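Local coordinates for protein ORF 37 (Human herpesvirus 8 type M, PDB 3FHD) that degrades double- and single-stranded DNA as an endonuclease and exonuclease and processes branched viral DNA intermediates for packaging, at residues F271-A276 with K308-Y313. Sequence-based numbering, arbitrary orientation.
Sequences FKYTFA and KPAVEY. With SO4 (sulfate ion), chain C.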
loop_
_atom_site.group_PDB
_atom_site.type_symbol
_atom_site.label_atom_id
_atom_site.label_comp_id
_atom_site.label_asym_id
_atom_site.label_seq_id
_atom_site.Cartn_x
_atom_site.Cartn_y
_atom_site.Cartn_z
ATOM N N PHE A 271 4.210 -8.337 -15.945
ATOM C CA PHE A 271 4.287 -9.693 -16.445
ATOM C C PHE A 271 4.032 -9.829 -17.954
ATOM O O PHE A 271 4.474 -10.815 -18.556
ATOM C CB PHE A 271 3.423 -10.618 -15.619
ATOM C CG PHE A 271 3.900 -10.750 -14.197
ATOM C CD1 PHE A 271 5.265 -10.975 -13.914
ATOM C CD2 PHE A 271 3.001 -10.642 -13.133
ATOM C CE1 PHE A 271 5.712 -11.088 -12.612
ATOM C CE2 PHE A 271 3.445 -10.753 -11.818
ATOM C CZ PHE A 271 4.805 -10.985 -11.561
ATOM N N LYS A 272 3.390 -8.836 -18.572
ATOM C CA LYS A 272 3.160 -8.900 -20.037
ATOM C C LYS A 272 4.471 -8.904 -20.807
ATOM O O LYS A 272 4.488 -9.260 -21.977
ATOM C CB LYS A 272 2.359 -7.693 -20.557
ATOM C CG LYS A 272 0.887 -7.572 -20.167
ATOM C CD LYS A 272 0.276 -6.250 -20.763
ATOM C CE LYS A 272 0.942 -4.965 -20.192
ATOM N NZ LYS A 272 0.200 -3.654 -20.466
ATOM N N TYR A 273 5.554 -8.461 -20.165
ATOM C CA TYR A 273 6.853 -8.303 -20.826
ATOM C C TYR A 273 7.834 -9.440 -20.504
ATOM O O TYR A 273 8.984 -9.399 -20.911
ATOM C CB TYR A 273 7.491 -6.961 -20.452
ATOM C CG TYR A 273 6.886 -5.760 -21.148
ATOM C CD1 TYR A 273 7.287 -5.392 -22.436
ATOM C CD2 TYR A 273 5.935 -4.973 -20.505
ATOM C CE1 TYR A 273 6.740 -4.287 -23.076
ATOM C CE2 TYR A 273 5.372 -3.874 -21.141
ATOM C CZ TYR A 273 5.781 -3.535 -22.431
ATOM O OH TYR A 273 5.229 -2.435 -23.056
ATOM N N THR A 274 7.386 -10.434 -19.747
ATOM C CA THR A 274 8.217 -11.601 -19.446
ATOM C C THR A 274 8.531 -12.358 -20.757
ATOM O O THR A 274 7.635 -12.643 -21.553
ATOM C CB THR A 274 7.539 -12.504 -18.388
ATOM O OG1 THR A 274 7.320 -11.749 -17.189
ATOM C CG2 THR A 274 8.410 -13.746 -18.039
ATOM N N PHE A 275 9.810 -12.602 -21.007
ATOM C CA PHE A 275 10.260 -13.318 -22.222
ATOM C C PHE A 275 11.193 -14.472 -21.880
ATOM O O PHE A 275 11.717 -14.559 -20.768
ATOM C CB PHE A 275 10.965 -12.373 -23.210
ATOM C CG PHE A 275 12.241 -11.768 -22.674
ATOM C CD1 PHE A 275 13.470 -12.382 -22.898
ATOM C CD2 PHE A 275 12.211 -10.568 -21.967
ATOM C CE1 PHE A 275 14.654 -11.833 -22.390
ATOM C CE2 PHE A 275 13.389 -10.001 -21.474
ATOM C CZ PHE A 275 14.605 -10.644 -21.678
ATOM N N ALA A 276 11.387 -15.365 -22.852
ATOM C CA ALA A 276 12.436 -16.364 -22.747
ATOM C C ALA A 276 13.454 -16.082 -23.836
ATOM O O ALA A 276 13.127 -15.491 -24.893
ATOM C CB ALA A 276 11.886 -17.779 -22.881
ATOM N N LYS A 308 -0.162 -4.559 -26.075
ATOM C CA LYS A 308 -0.700 -3.601 -25.100
ATOM C C LYS A 308 0.430 -2.917 -24.319
ATOM O O LYS A 308 0.701 -3.281 -23.159
ATOM C CB LYS A 308 -1.699 -4.281 -24.142
ATOM C CG LYS A 308 -3.024 -4.695 -24.794
ATOM C CD LYS A 308 -3.919 -3.499 -25.043
ATOM C CE LYS A 308 -5.287 -3.905 -25.573
ATOM N NZ LYS A 308 -6.311 -2.878 -25.174
ATOM N N PRO A 309 1.084 -1.915 -24.945
ATOM C CA PRO A 309 2.286 -1.288 -24.386
ATOM C C PRO A 309 2.037 -0.551 -23.060
ATOM O O PRO A 309 0.944 -0.002 -22.838
ATOM C CB PRO A 309 2.699 -0.286 -25.459
ATOM C CG PRO A 309 1.996 -0.723 -26.694
ATOM C CD PRO A 309 0.709 -1.298 -26.226
ATOM N N ALA A 310 3.054 -0.535 -22.203
ATOM C CA ALA A 310 2.928 0.056 -20.875
ATOM C C ALA A 310 3.115 1.580 -20.895
ATOM O O ALA A 310 2.913 2.242 -19.874
ATOM C CB ALA A 310 3.896 -0.609 -19.879
ATOM N N VAL A 311 3.490 2.131 -22.050
ATOM C CA VAL A 311 3.703 3.570 -22.195
ATOM C C VAL A 311 2.701 4.130 -23.214
ATOM O O VAL A 311 2.461 3.507 -24.269
ATOM C CB VAL A 311 5.149 3.867 -22.685
ATOM C CG1 VAL A 311 5.313 5.323 -23.056
ATOM C CG2 VAL A 311 6.179 3.450 -21.632
ATOM N N GLU A 312 2.125 5.295 -22.914
ATOM C CA GLU A 312 1.186 5.958 -23.830
ATOM C C GLU A 312 1.671 7.381 -24.133
ATOM O O GLU A 312 2.040 8.125 -23.222
ATOM C CB GLU A 312 -0.233 5.966 -23.220
ATOM C CG GLU A 312 -1.299 6.755 -24.027
ATOM C CD GLU A 312 -2.536 7.196 -23.202
ATOM O OE1 GLU A 312 -2.434 7.419 -21.965
ATOM O OE2 GLU A 312 -3.624 7.353 -23.813
ATOM N N TYR A 313 1.684 7.767 -25.406
ATOM C CA TYR A 313 1.964 9.159 -25.748
ATOM C C TYR A 313 0.699 9.999 -25.563
ATOM O O TYR A 313 -0.381 9.635 -26.040
ATOM C CB TYR A 313 2.516 9.318 -27.176
ATOM C CG TYR A 313 2.500 10.761 -27.653
ATOM C CD1 TYR A 313 3.448 11.684 -27.196
ATOM C CD2 TYR A 313 1.522 11.209 -28.548
ATOM C CE1 TYR A 313 3.419 13.015 -27.620
ATOM C CE2 TYR A 313 1.492 12.529 -28.980
ATOM C CZ TYR A 313 2.441 13.427 -28.521
ATOM O OH TYR A 313 2.411 14.737 -28.971
HETATM S S SO4 C . 1.130 -6.929 -16.438
HETATM O O1 SO4 C . 0.595 -8.189 -16.976
HETATM O O2 SO4 C . 2.129 -6.350 -17.344
HETATM O O3 SO4 C . 0.012 -5.994 -16.314
HETATM O O4 SO4 C . 1.684 -7.201 -15.111
#
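Lys272 and Tyr273 reach from the loop after strand 262-269 to the turn that leads into strand 311-313, the outermost strand at one end of the mixed sheet of this PD-(D/E)XK nuclease. Two hydrogen bonds join the segments. Lys272 NZ donates to Lys308 O at 2.8 Å, approaching 22° off the carbonyl plane. A bend in the chain at chi3 (-63°) brings NZ to this oxygen. The same ammonium forms a salt bridge with Asp324. The second bond runs the other way, from Ala310 N to Tyr273 OH (3.0 Å, 157° at the hydrogen). Tyr273 OH also hydrogen-bonds Phe303 O, at the end of helix 296-303.

Apolar contact is small. The methyl of Ala310 sits at the edge of the Tyr273 ring, near its plane, with CB 3.8 Å from CE2. The ring of Phe302, from helix 296-303, also meets the Tyr273 ring.

A sulfate ion, probably from the crystallisation liquor, binds beside the loop. Phe271 N donates to sulfate O4 at 2.9 Å, and Lys272 N donates to sulfate O2 at 3.0 Å. The aliphatic part of Lys272 passes along the ion, with CG 3.3 Å from O1.

The join is mainly polar. Buried Tyr273 links two backbones through one hydroxyl, while the ammonium of exposed Lys272 serves both a backbone carbonyl and a carboxylate, which would probably hold its charge in place.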